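Local coordinates for putative nisin-resistance protein (PDB 4Y68) that probably acts as a peptidase of family S41 that protects the bacterium against the lantibiotic nisin, most likely by hydrolysing it, at residues Val38-Val43 with Asn77-Ala82; Leu119-Pro124 with Lys151-Asp156; Ser174-Asp179 with Ile194-Ile199. All coordinates share one frame; numbering follows the deposited sequence.

Overall arrangement
Interaction 1 lies in the helical N-terminal part of the chain, whereas interactions 2 and 3 belong to the S41 peptidase region. Interaction 1 is remote from both: its centre is about 40 Å from that of interaction 2 and about 34 Å from that of interaction 3, on the other side of the chain's centre. Interactions 2 and 3 are neighbours, with centres about 19 Å apart. They touch where L155 CD1, on the 152-156 strand, packs 3.9 Å from I175 CD1. Interaction 2 joins two parallel strands of the mixed sheet, and interaction 3 closes the base of a hairpin in the antiparallel sheet. Along the chain the three follow one another without overlap.

Interaction 1: residues Val38-Val43 with Asn77-Ala82; sequences VILDRV and NIVQEA
I39 O accepts the amide of V43 at 3.0 Å from V43 N, the helical bond that places I39 and V43 one turn apart on the same face of helix 32-46. Both point from that face to helix 72-87, and with L40 they meet V79 and A82; no hydrogen bond passes between the segments. V79 sits across from I39 and L40 and gives one methyl to each. Its CG2, lodged between the backbone N and the carbonyl carbon, lies 4.0 Å from I39 CD1, the two side chains crossing at about a right angle. CG1 turns the other way, to L40 CD2, also 4.0 Å off. L40 does not leave its backbone in the direction of the partner helix; its CG is anti to the carbonyl carbon (chi1 -65°), and of its two methyls CD2 is the one that meets A82 CB, at 3.5 Å, tighter than usual van der Waals contact. One turn after I39, V43 CG1 comes up to the carbonyl of A82, 3.9 Å from A82 O. Helix 72-87 is kinked here, where the amides of E81 and A82 make no bond to the preceding turn. All five touching residues are buried. S62 of helix 55-66 touches both L40 and V79, while L268 and L262 pack on I39. On the outer sides D41 forms a salt bridge with R59 and E81 one with R61, so charged pairs also tie both helices to helix 55-66. The two segments run almost parallel, their axes 13° apart and 10.3 Å from each other at closest approach, as the first and third helices of a small up-down-up helical bundle whose middle member is helix 55-66.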
ATOM      1  N   VAL A  38      -2.198  17.687 -18.403  1.00 27.15           N
ATOM      2  CA  VAL A  38      -2.782  16.361 -18.220  1.00 25.94           C
ATOM      3  C   VAL A  38      -2.712  15.947 -16.757  1.00 22.13           C
ATOM      4  O   VAL A  38      -3.657  15.382 -16.224  1.00 22.48           O
ATOM      5  CB  VAL A  38      -2.061  15.289 -19.086  1.00 28.39           C
ATOM      6  CG1 VAL A  38      -2.293  13.889 -18.504  1.00 23.00           C
ATOM      7  CG2 VAL A  38      -2.534  15.379 -20.522  1.00 27.92           C
ATOM      8  N   ILE A  39      -1.594  16.237 -16.102  1.00 22.05           N
ATOM      9  CA  ILE A  39      -1.462  15.888 -14.690  1.00 21.23           C
ATOM     10  C   ILE A  39      -2.403  16.728 -13.821  1.00 21.22           C
ATOM     11  O   ILE A  39      -3.010  16.222 -12.887  1.00 22.75           O
ATOM     12  CB  ILE A  39      -0.019  16.055 -14.194  1.00 22.83           C
ATOM     13  CG1 ILE A  39       0.918  15.121 -14.984  1.00 21.38           C
ATOM     14  CG2 ILE A  39       0.046  15.803 -12.661  1.00 21.14           C
ATOM     15  CD1 ILE A  39       2.416  15.467 -14.830  1.00 21.14           C
ATOM     16  N   LEU A  40      -2.545  18.004 -14.149  1.00 22.07           N
ATOM     17  CA  LEU A  40      -3.432  18.881 -13.392  1.00 24.11           C
ATOM     18  C   LEU A  40      -4.894  18.431 -13.524  1.00 23.81           C
ATOM     19  O   LEU A  40      -5.626  18.408 -12.532  1.00 22.07           O
ATOM     20  CB  LEU A  40      -3.249  20.346 -13.839  1.00 20.80           C
ATOM     21  CG  LEU A  40      -1.862  20.948 -13.546  1.00 19.30           C
ATOM     22  CD1 LEU A  40      -1.728  22.355 -14.123  1.00 23.23           C
ATOM     23  CD2 LEU A  40      -1.547  20.970 -12.027  1.00 19.99           C
ATOM     24  N   ASP A  41      -5.310  18.039 -14.727  1.00 23.03           N
ATOM     25  CA  ASP A  41      -6.659  17.512 -14.916  1.00 20.45           C
ATOM     26  C   ASP A  41      -6.935  16.293 -14.011  1.00 23.23           C
ATOM     27  O   ASP A  41      -7.976  16.227 -13.353  1.00 21.74           O
ATOM     28  CB  ASP A  41      -6.887  17.121 -16.387  1.00 26.84           C
ATOM     29  CG  ASP A  41      -7.032  18.332 -17.312  1.00 29.65           C
ATOM     30  OD1 ASP A  41      -7.434  19.422 -16.857  1.00 30.41           O
ATOM     31  OD2 ASP A  41      -6.755  18.184 -18.510  1.00 28.00           O
ATOM     32  N   ARG A  42      -6.009  15.333 -13.980  1.00 21.93           N
ATOM     33  CA  ARG A  42      -6.179  14.132 -13.156  1.00 22.62           C
ATOM     34  C   ARG A  42      -6.261  14.478 -11.697  1.00 22.00           C
ATOM     35  O   ARG A  42      -7.108  13.962 -10.969  1.00 20.95           O
ATOM     36  CB  ARG A  42      -5.019  13.153 -13.339  1.00 23.82           C
ATOM     37  CG  ARG A  42      -5.061  12.379 -14.595  1.00 33.92           C
ATOM     38  CD  ARG A  42      -6.118  11.279 -14.554  1.00 34.27           C
ATOM     39  NE  ARG A  42      -6.044  10.533 -15.804  1.00 35.25           N
ATOM     40  CZ  ARG A  42      -7.056   9.880 -16.356  1.00 38.78           C
ATOM     41  NH1 ARG A  42      -8.248   9.862 -15.761  1.00 38.13           N
ATOM     42  NH2 ARG A  42      -6.871   9.249 -17.508  1.00 42.10           N
ATOM     43  N   VAL A  43      -5.348  15.345 -11.268  1.00 21.00           N
ATOM     44  CA  VAL A  43      -5.312  15.757  -9.878  1.00 20.14           C
ATOM     45  C   VAL A  43      -6.640  16.377  -9.504  1.00 22.00           C
ATOM     46  O   VAL A  43      -7.238  16.004  -8.488  1.00 21.38           O
ATOM     47  CB  VAL A  43      -4.162  16.734  -9.614  1.00 21.33           C
ATOM     48  CG1 VAL A  43      -4.291  17.346  -8.215  1.00 22.38           C
ATOM     49  CG2 VAL A  43      -2.835  16.017  -9.778  1.00 15.04           C
ATOM     50  N   ASN A  77       8.386  19.014 -12.409  1.00 25.39           N
ATOM     51  CA  ASN A  77       8.841  19.929 -11.353  1.00 30.20           C
ATOM     52  C   ASN A  77       7.831  21.047 -11.124  1.00 22.46           C
ATOM     53  O   ASN A  77       7.545  21.406  -9.997  1.00 25.93           O
ATOM     54  CB  ASN A  77      10.204  20.555 -11.685  1.00 30.57           C
ATOM     55  CG  ASN A  77      11.300  19.522 -11.899  1.00 40.10           C
ATOM     56  OD1 ASN A  77      11.155  18.345 -11.545  1.00 45.73           O
ATOM     57  ND2 ASN A  77      12.414  19.964 -12.485  1.00 43.57           N
ATOM     58  N   ILE A  78       7.301  21.594 -12.210  1.00 21.77           N
ATOM     59  CA  ILE A  78       6.321  22.674 -12.121  1.00 22.00           C
ATOM     60  C   ILE A  78       4.995  22.257 -11.453  1.00 25.31           C
ATOM     61  O   ILE A  78       4.415  23.045 -10.716  1.00 24.17           O
ATOM     62  CB  ILE A  78       6.037  23.263 -13.524  1.00 24.45           C
ATOM     63  CG1 ILE A  78       7.209  24.146 -13.962  1.00 27.78           C
ATOM     64  CG2 ILE A  78       4.760  24.085 -13.519  1.00 24.09           C
ATOM     65  CD1 ILE A  78       7.260  24.414 -15.452  1.00 30.40           C
ATOM     66  N   VAL A  79       4.507  21.036 -11.678  1.00 22.24           N
ATOM     67  CA  VAL A  79       3.204  20.663 -11.080  1.00 23.87           C
ATOM     68  C   VAL A  79       3.309  20.001  -9.699  1.00 23.19           C
ATOM     69  O   VAL A  79       2.306  19.594  -9.116  1.00 24.86           O
ATOM     70  CB  VAL A  79       2.416  19.717 -12.011  1.00 24.95           C
ATOM     71  CG1 VAL A  79       2.209  20.367 -13.391  1.00 23.85           C
ATOM     72  CG2 VAL A  79       3.133  18.379 -12.144  1.00 17.50           C
ATOM     73  N   GLN A  80       4.531  19.866  -9.197  1.00 26.68           N
ATOM     74  CA  GLN A  80       4.787  19.225  -7.916  1.00 24.37           C
ATOM     75  C   GLN A  80       3.971  19.830  -6.765  1.00 30.32           C
ATOM     76  O   GLN A  80       3.403  19.088  -5.941  1.00 30.47           O
ATOM     77  CB  GLN A  80       6.276  19.307  -7.610  1.00 27.59           C
ATOM     78  CG  GLN A  80       6.745  18.576  -6.359  1.00 40.47           C
ATOM     79  CD  GLN A  80       8.288  18.510  -6.290  1.00 57.18           C
ATOM     80  OE1 GLN A  80       8.985  19.283  -6.961  1.00 54.70           O
ATOM     81  NE2 GLN A  80       8.816  17.572  -5.501  1.00 48.92           N
ATOM     82  N   GLU A  81       3.908  21.162  -6.699  1.00 29.80           N
ATOM     83  CA  GLU A  81       3.156  21.824  -5.623  1.00 28.88           C
ATOM     84  C   GLU A  81       1.677  21.452  -5.735  1.00 23.30           C
ATOM     85  O   GLU A  81       1.012  21.168  -4.746  1.00 26.12           O
ATOM     86  CB  GLU A  81       3.343  23.353  -5.666  1.00 26.46           C
ATOM     87  CG  GLU A  81       2.548  24.101  -4.598  1.00 30.66           C
ATOM     88  CD  GLU A  81       2.522  25.634  -4.766  1.00 37.98           C
ATOM     89  OE1 GLU A  81       2.684  26.169  -5.892  1.00 34.76           O
ATOM     90  OE2 GLU A  81       2.316  26.306  -3.735  1.00 42.29           O
ATOM     91  N   ALA A  82       1.179  21.441  -6.961  1.00 23.28           N
ATOM     92  CA  ALA A  82      -0.210  21.117  -7.239  1.00 25.18           C
ATOM     93  C   ALA A  82      -0.525  19.676  -6.846  1.00 23.19           C
ATOM     94  O   ALA A  82      -1.563  19.401  -6.270  1.00 21.85           O
ATOM     95  CB  ALA A  82      -0.516  21.350  -8.727  1.00 22.68           C
TER

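Interaction 2: residues Leu119-Pro124 with Lys151-Asp156; sequences LLITIP and KGLILD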
ATOM      1  N   LEU A 119       6.543 -19.249  14.535  1.00 28.71           N
ATOM      2  CA  LEU A 119       7.323 -18.803  13.380  1.00 26.67           C
ATOM      3  C   LEU A 119       7.363 -17.278  13.344  1.00 31.64           C
ATOM      4  O   LEU A 119       6.362 -16.616  13.625  1.00 31.04           O
ATOM      5  CB  LEU A 119       6.734 -19.321  12.065  1.00 29.66           C
ATOM      6  CG  LEU A 119       6.539 -20.827  11.853  1.00 30.59           C
ATOM      7  CD1 LEU A 119       6.201 -21.118  10.391  1.00 28.06           C
ATOM      8  CD2 LEU A 119       7.771 -21.598  12.288  1.00 26.65           C
ATOM      9  N   LEU A 120       8.524 -16.725  13.022  1.00 26.94           N
ATOM     10  CA  LEU A 120       8.672 -15.289  12.824  1.00 26.73           C
ATOM     11  C   LEU A 120       8.707 -14.997  11.324  1.00 25.39           C
ATOM     12  O   LEU A 120       9.662 -15.363  10.647  1.00 27.53           O
ATOM     13  CB  LEU A 120       9.943 -14.762  13.505  1.00 23.80           C
ATOM     14  CG  LEU A 120      10.370 -13.327  13.144  1.00 25.92           C
ATOM     15  CD1 LEU A 120       9.255 -12.315  13.377  1.00 23.24           C
ATOM     16  CD2 LEU A 120      11.605 -12.909  13.921  1.00 22.85           C
ATOM     17  N   ILE A 121       7.672 -14.354  10.790  1.00 25.77           N
ATOM     18  CA  ILE A 121       7.663 -14.097   9.354  1.00 25.53           C
ATOM     19  C   ILE A 121       7.919 -12.613   9.040  1.00 26.79           C
ATOM     20  O   ILE A 121       7.229 -11.723   9.523  1.00 25.17           O
ATOM     21  CB  ILE A 121       6.351 -14.566   8.719  1.00 22.42           C
ATOM     22  CG1 ILE A 121       6.152 -16.062   8.984  1.00 24.76           C
ATOM     23  CG2 ILE A 121       6.393 -14.394   7.212  1.00 27.04           C
ATOM     24  CD1 ILE A 121       4.837 -16.611   8.453  1.00 24.16           C
ATOM     25  N   THR A 122       8.959 -12.376   8.255  1.00 24.86           N
ATOM     26  CA  THR A 122       9.318 -11.059   7.760  1.00 25.39           C
ATOM     27  C   THR A 122       8.592 -10.793   6.449  1.00 25.07           C
ATOM     28  O   THR A 122       8.685 -11.578   5.507  1.00 28.09           O
ATOM     29  CB  THR A 122      10.832 -10.956   7.568  1.00 28.12           C
ATOM     30  OG1 THR A 122      11.468 -11.227   8.819  1.00 27.58           O
ATOM     31  CG2 THR A 122      11.252  -9.579   7.081  1.00 22.13           C
ATOM     32  N   ILE A 123       7.847  -9.696   6.404  1.00 25.71           N
ATOM     33  CA  ILE A 123       7.000  -9.371   5.264  1.00 24.42           C
ATOM     34  C   ILE A 123       7.411  -8.021   4.679  1.00 23.60           C
ATOM     35  O   ILE A 123       6.971  -6.988   5.161  1.00 25.17           O
ATOM     36  CB  ILE A 123       5.517  -9.349   5.693  1.00 28.87           C
ATOM     37  CG1 ILE A 123       5.088 -10.749   6.162  1.00 27.12           C
ATOM     38  CG2 ILE A 123       4.628  -8.795   4.585  1.00 23.38           C
ATOM     39  CD1 ILE A 123       3.980 -10.725   7.163  1.00 24.17           C
ATOM     40  N   PRO A 124       8.275  -8.022   3.646  1.00 22.52           N
ATOM     41  CA  PRO A 124       8.926  -6.782   3.205  1.00 22.12           C
ATOM     42  C   PRO A 124       8.230  -6.064   2.060  1.00 23.09           C
ATOM     43  O   PRO A 124       7.357  -6.641   1.405  1.00 21.79           O
ATOM     44  CB  PRO A 124      10.292  -7.276   2.729  1.00 22.19           C
ATOM     45  CG  PRO A 124       9.954  -8.590   2.100  1.00 23.67           C
ATOM     46  CD  PRO A 124       8.862  -9.197   2.980  1.00 22.03           C
ATOM     47  N   LYS A 151       1.874 -23.109  16.143  1.00 31.70           N
ATOM     48  CA  LYS A 151       0.662 -22.812  16.901  1.00 33.89           C
ATOM     49  C   LYS A 151       0.445 -21.295  17.034  1.00 40.06           C
ATOM     50  O   LYS A 151      -0.575 -20.836  17.555  1.00 34.82           O
ATOM     51  CB  LYS A 151       0.739 -23.435  18.294  1.00 36.52           C
ATOM     52  CG  LYS A 151       0.695 -24.961  18.339  1.00 37.48           C
ATOM     53  CD  LYS A 151       0.928 -25.441  19.783  1.00 40.93           C
ATOM     54  CE  LYS A 151       0.886 -26.969  19.926  1.00 46.11           C
ATOM     55  NZ  LYS A 151       1.367 -27.413  21.289  1.00 48.43           N
ATOM     56  N   GLY A 152       1.431 -20.520  16.591  1.00 37.59           N
ATOM     57  CA  GLY A 152       1.360 -19.078  16.681  1.00 33.52           C
ATOM     58  C   GLY A 152       2.281 -18.428  15.670  1.00 33.94           C
ATOM     59  O   GLY A 152       3.278 -19.025  15.277  1.00 29.72           O
ATOM     60  N   LEU A 153       1.952 -17.202  15.262  1.00 32.71           N
ATOM     61  CA  LEU A 153       2.725 -16.489  14.239  1.00 28.40           C
ATOM     62  C   LEU A 153       3.147 -15.082  14.682  1.00 29.23           C
ATOM     63  O   LEU A 153       2.445 -14.405  15.429  1.00 27.39           O
ATOM     64  CB  LEU A 153       1.914 -16.409  12.950  1.00 28.37           C
ATOM     65  CG  LEU A 153       1.619 -17.762  12.291  1.00 32.31           C
ATOM     66  CD1 LEU A 153       0.519 -17.684  11.223  1.00 23.22           C
ATOM     67  CD2 LEU A 153       2.891 -18.325  11.687  1.00 25.83           C
ATOM     68  N   ILE A 154       4.319 -14.652  14.244  1.00 30.93           N
ATOM     69  CA  ILE A 154       4.676 -13.249  14.357  1.00 26.45           C
ATOM     70  C   ILE A 154       4.843 -12.728  12.947  1.00 25.98           C
ATOM     71  O   ILE A 154       5.627 -13.267  12.174  1.00 29.43           O
ATOM     72  CB  ILE A 154       5.965 -13.003  15.152  1.00 28.73           C
ATOM     73  CG1 ILE A 154       5.874 -13.667  16.517  1.00 27.89           C
ATOM     74  CG2 ILE A 154       6.214 -11.497  15.297  1.00 24.51           C
ATOM     75  CD1 ILE A 154       7.027 -13.338  17.430  1.00 30.25           C
ATOM     76  N   LEU A 155       4.068 -11.703  12.612  1.00 27.06           N
ATOM     77  CA  LEU A 155       4.081 -11.102  11.294  1.00 21.14           C
ATOM     78  C   LEU A 155       4.766  -9.777  11.436  1.00 20.37           C
ATOM     79  O   LEU A 155       4.261  -8.908  12.117  1.00 24.36           O
ATOM     80  CB  LEU A 155       2.675 -10.904  10.762  1.00 22.69           C
ATOM     81  CG  LEU A 155       1.780 -12.134  10.641  1.00 25.64           C
ATOM     82  CD1 LEU A 155       0.447 -11.714  10.047  1.00 24.01           C
ATOM     83  CD2 LEU A 155       2.449 -13.202   9.791  1.00 22.28           C
ATOM     84  N   ASP A 156       5.911  -9.617  10.789  1.00 23.52           N
ATOM     85  CA  ASP A 156       6.742  -8.441  10.991  1.00 21.51           C
ATOM     86  C   ASP A 156       6.688  -7.529   9.770  1.00 21.42           C
ATOM     87  O   ASP A 156       7.197  -7.876   8.691  1.00 22.33           O
ATOM     88  CB  ASP A 156       8.184  -8.861  11.303  1.00 23.70           C
ATOM     89  CG  ASP A 156       9.092  -7.677  11.580  1.00 24.89           C
ATOM     90  OD1 ASP A 156       8.580  -6.539  11.805  1.00 25.49           O
ATOM     91  OD2 ASP A 156      10.323  -7.893  11.580  1.00 24.08           O
TER
HETATM   92  O   HOH W   1      12.049  -9.637  10.949  1.00 34.25           O
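L153 CD2 fills the angle between L119 and I121, 4.0 Å from L119 CB and 4.1 Å from I121 CD1. Further along the same face I123 CD1 lies against L155 CB at 3.8 Å; its CG1 stands anti to the carbonyl carbon (chi1 -63°), which carries the terminal methyl across to the neighbouring strand. Helix 131-147 covers this face, with L141 and I144 on I121, Y137 on I123 and L145 on L153. The opposite face carries L120 and I154. L120 has CG anti to the backbone N (chi1 168°) and leans over so that CD1 meets I154 CG2 at 3.7 Å, while helix 297-308 closes on them through L298 and L305. Between the two apolar layers runs a parallel ladder in which L119, I121 and I123 bond alternately to residues flanking L153 and L155. I121 is held from both ends: I121 N gives a nearly straight bond of 2.7 Å to I154 O, and D156 N donates to I121 O at 2.8 Å. The ladder begins weakly, at L119 N to G152 O, and finishes with I123 N on D156 O, tilted from that carbonyl's plane. Here the L120 and I154 face turns polar. T122 OG1 and D156 OD2 do not touch; a water 2.7 Å from T122 OG1 joins them by donating to D156 OD2 at 2.5 Å. The other carboxylate oxygen, D156 OD1, is bound by S158. This is the strand pair of a beta-alpha-beta crossover through helix 131-147. Its chemistry implies that main-chain bonds fix the register and apolar side chains cover the L119 and L153 face and much of the other, while polar side chains gather at the C-terminal end, linked through water.

Interaction 3: residues Ser174-Asp179 with Ile194-Ile199; sequences SILPND and ITMKNI
An inverse gamma turn centred on N178 leads into the beta hairpin of strands 180-185 and 191-195, and this contact closes the hairpin's open end, where the chain enters and leaves. Within the turn D179 N makes a weak bond to P177 O. The next carbonyl is the one that crosses: D179 O accepts M196 N at 3.2 Å, with a bent N-H...O angle of 146° and the donor standing 35° above the carbonyl plane. The same oxygen lies 3.3 Å from T195 CA in a CA-H...O contact, so the backbone around T195 and M196 rests on it twice. M196 supplies the apolar half. Its CG is anti to the backbone N (chi1 -170°), and bends at the next two torsions curl the chain back until CE lies 3.6 Å from L176 CB, the side chains crossing at about a right angle. I169 of helix 165-171 touches both L176 and M196, making this the buried side. The opposite end of the contact is exposed: N178 turns its OD1 to M196 CB, N178 OD1 also accepts a bond from a water at 2.9 Å, and the same water accepts K197 N. Beyond the strand the chain turns sharply. R208 holds the carbonyls of M196 and I199, and N198 folds back on T195, its OD1 accepting T195 N at 3.0 Å with the donor above the plane of the side-chain amide.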
ATOM      1  N   SER A 174      -4.546 -17.175   3.567  1.00 28.69           N
ATOM      2  CA  SER A 174      -4.958 -18.262   4.449  1.00 26.48           C
ATOM      3  C   SER A 174      -5.271 -17.804   5.875  1.00 28.57           C
ATOM      4  O   SER A 174      -5.954 -18.525   6.623  1.00 29.41           O
ATOM      5  CB  SER A 174      -3.870 -19.365   4.478  1.00 31.75           C
ATOM      6  OG  SER A 174      -2.823 -19.054   5.395  1.00 26.34           O
ATOM      7  N   ILE A 175      -4.782 -16.628   6.278  1.00 24.30           N
ATOM      8  CA  ILE A 175      -5.095 -16.141   7.627  1.00 24.49           C
ATOM      9  C   ILE A 175      -5.970 -14.887   7.627  1.00 27.04           C
ATOM     10  O   ILE A 175      -6.114 -14.220   8.654  1.00 25.47           O
ATOM     11  CB  ILE A 175      -3.824 -15.842   8.477  1.00 25.08           C
ATOM     12  CG1 ILE A 175      -2.811 -15.009   7.702  1.00 24.00           C
ATOM     13  CG2 ILE A 175      -3.161 -17.148   8.971  1.00 23.70           C
ATOM     14  CD1 ILE A 175      -1.568 -14.689   8.495  1.00 19.79           C
ATOM     15  N   LEU A 176      -6.586 -14.588   6.494  1.00 22.13           N
ATOM     16  CA  LEU A 176      -7.502 -13.445   6.420  1.00 27.25           C
ATOM     17  C   LEU A 176      -8.930 -13.880   6.046  1.00 24.91           C
ATOM     18  O   LEU A 176      -9.138 -14.903   5.414  1.00 25.23           O
ATOM     19  CB  LEU A 176      -6.991 -12.405   5.413  1.00 23.02           C
ATOM     20  CG  LEU A 176      -5.826 -11.480   5.811  1.00 22.14           C
ATOM     21  CD1 LEU A 176      -5.243 -10.804   4.571  1.00 19.25           C
ATOM     22  CD2 LEU A 176      -6.251 -10.451   6.820  1.00 18.35           C
ATOM     23  N   PRO A 177      -9.920 -13.076   6.422  1.00 25.21           N
ATOM     24  CA  PRO A 177     -11.327 -13.371   6.145  1.00 24.41           C
ATOM     25  C   PRO A 177     -11.600 -13.354   4.658  1.00 27.60           C
ATOM     26  O   PRO A 177     -10.972 -12.554   3.957  1.00 25.29           O
ATOM     27  CB  PRO A 177     -12.077 -12.215   6.837  1.00 24.36           C
ATOM     28  CG  PRO A 177     -11.120 -11.653   7.784  1.00 28.04           C
ATOM     29  CD  PRO A 177      -9.764 -11.836   7.196  1.00 25.58           C
ATOM     30  N   ASN A 178     -12.510 -14.200   4.179  1.00 24.33           N
ATOM     31  CA  ASN A 178     -13.039 -14.029   2.826  1.00 26.95           C
ATOM     32  C   ASN A 178     -14.189 -13.034   2.880  1.00 27.51           C
ATOM     33  O   ASN A 178     -15.341 -13.390   2.692  1.00 28.51           O
ATOM     34  CB  ASN A 178     -13.503 -15.358   2.237  1.00 26.55           C
ATOM     35  CG  ASN A 178     -13.934 -15.231   0.795  1.00 30.85           C
ATOM     36  OD1 ASN A 178     -13.431 -14.393   0.052  1.00 31.45           O
ATOM     37  ND2 ASN A 178     -14.879 -16.058   0.393  1.00 38.28           N
ATOM     38  N   ASP A 179     -13.863 -11.786   3.171  1.00 28.13           N
ATOM     39  CA  ASP A 179     -14.859 -10.762   3.480  1.00 25.54           C
ATOM     40  C   ASP A 179     -14.192  -9.394   3.340  1.00 25.87           C
ATOM     41  O   ASP A 179     -13.083  -9.280   2.821  1.00 24.28           O
ATOM     42  CB  ASP A 179     -15.397 -10.948   4.915  1.00 28.93           C
ATOM     43  CG  ASP A 179     -16.805 -10.377   5.124  1.00 33.84           C
ATOM     44  OD1 ASP A 179     -17.184  -9.372   4.484  1.00 33.69           O
ATOM     45  OD2 ASP A 179     -17.547 -10.953   5.946  1.00 38.99           O
ATOM     46  N   ILE A 194     -12.606  -2.857  -0.129  1.00 25.42           N
ATOM     47  CA  ILE A 194     -11.675  -3.875  -0.612  1.00 26.13           C
ATOM     48  C   ILE A 194     -11.946  -5.190   0.148  1.00 24.58           C
ATOM     49  O   ILE A 194     -11.807  -5.246   1.366  1.00 23.27           O
ATOM     50  CB  ILE A 194     -10.213  -3.450  -0.438  1.00 26.14           C
ATOM     51  CG1 ILE A 194      -9.911  -2.186  -1.251  1.00 24.91           C
ATOM     52  CG2 ILE A 194      -9.270  -4.603  -0.789  1.00 26.07           C
ATOM     53  CD1 ILE A 194     -10.185  -2.319  -2.759  1.00 28.62           C
ATOM     54  N   THR A 195     -12.394  -6.215  -0.572  1.00 24.76           N
ATOM     55  CA  THR A 195     -12.663  -7.535  -0.007  1.00 26.64           C
ATOM     56  C   THR A 195     -11.638  -8.494  -0.565  1.00 27.37           C
ATOM     57  O   THR A 195     -10.910  -8.154  -1.499  1.00 28.13           O
ATOM     58  CB  THR A 195     -14.085  -8.099  -0.367  1.00 28.81           C
ATOM     59  OG1 THR A 195     -14.149  -8.371  -1.777  1.00 32.67           O
ATOM     60  CG2 THR A 195     -15.175  -7.124  -0.010  1.00 30.44           C
ATOM     61  N   MET A 196     -11.608  -9.703  -0.026  1.00 26.09           N
ATOM     62  CA  MET A 196     -10.679 -10.694  -0.524  1.00 28.44           C
ATOM     63  C   MET A 196     -10.975 -11.004  -1.996  1.00 28.27           C
ATOM     64  O   MET A 196     -10.061 -11.262  -2.751  1.00 31.17           O
ATOM     65  CB  MET A 196     -10.723 -11.952   0.354  1.00 28.44           C
ATOM     66  CG  MET A 196      -9.612 -12.964   0.074  1.00 27.58           C
ATOM     67  SD  MET A 196      -7.922 -12.315   0.119  1.00 26.89           S
ATOM     68  CE  MET A 196      -7.679 -12.078   1.864  1.00 21.40           C
ATOM     69  N   LYS A 197     -12.235 -10.915  -2.422  1.00 33.20           N
ATOM     70  CA  LYS A 197     -12.587 -11.067  -3.854  1.00 33.32           C
ATOM     71  C   LYS A 197     -11.974 -10.021  -4.805  1.00 32.00           C
ATOM     72  O   LYS A 197     -11.573 -10.340  -5.920  1.00 33.16           O
ATOM     73  CB  LYS A 197     -14.104 -11.037  -4.023  1.00 32.90           C
ATOM     74  CG  LYS A 197     -14.826 -12.065  -3.197  1.00 40.71           C
ATOM     75  CD  LYS A 197     -16.221 -11.577  -2.779  1.00 50.55           C
ATOM     76  CE  LYS A 197     -17.306 -11.856  -3.834  1.00 56.35           C
ATOM     77  NZ  LYS A 197     -17.157 -11.094  -5.116  1.00 58.79           N
ATOM     78  N   ASN A 198     -11.919  -8.762  -4.397  1.00 33.28           N
ATOM     79  CA  ASN A 198     -11.238  -7.764  -5.222  1.00 32.83           C
ATOM     80  C   ASN A 198      -9.723  -8.024  -5.380  1.00 34.51           C
ATOM     81  O   ASN A 198      -9.041  -7.268  -6.083  1.00 36.94           O
ATOM     82  CB  ASN A 198     -11.420  -6.352  -4.658  1.00 28.80           C
ATOM     83  CG  ASN A 198     -12.860  -6.004  -4.379  1.00 33.75           C
ATOM     84  OD1 ASN A 198     -13.159  -5.450  -3.321  1.00 33.22           O
ATOM     85  ND2 ASN A 198     -13.763  -6.330  -5.310  1.00 30.75           N
ATOM     86  N   ILE A 199      -9.197  -9.051  -4.709  1.00 28.67           N
ATOM     87  CA  ILE A 199      -7.771  -9.356  -4.780  1.00 27.84           C
ATOM     88  C   ILE A 199      -7.554 -10.401  -5.858  1.00 33.39           C
ATOM     89  O   ILE A 199      -8.129 -11.479  -5.784  1.00 33.84           O
ATOM     90  CB  ILE A 199      -7.215  -9.889  -3.438  1.00 28.37           C
ATOM     91  CG1 ILE A 199      -7.601  -8.966  -2.282  1.00 25.97           C
ATOM     92  CG2 ILE A 199      -5.690 -10.060  -3.515  1.00 27.26           C
ATOM     93  CD1 ILE A 199      -6.845  -7.655  -2.280  1.00 21.54           C
TER
HETATM   94  O   HOH W   2     -14.191 -11.592  -0.160  1.00 42.66           O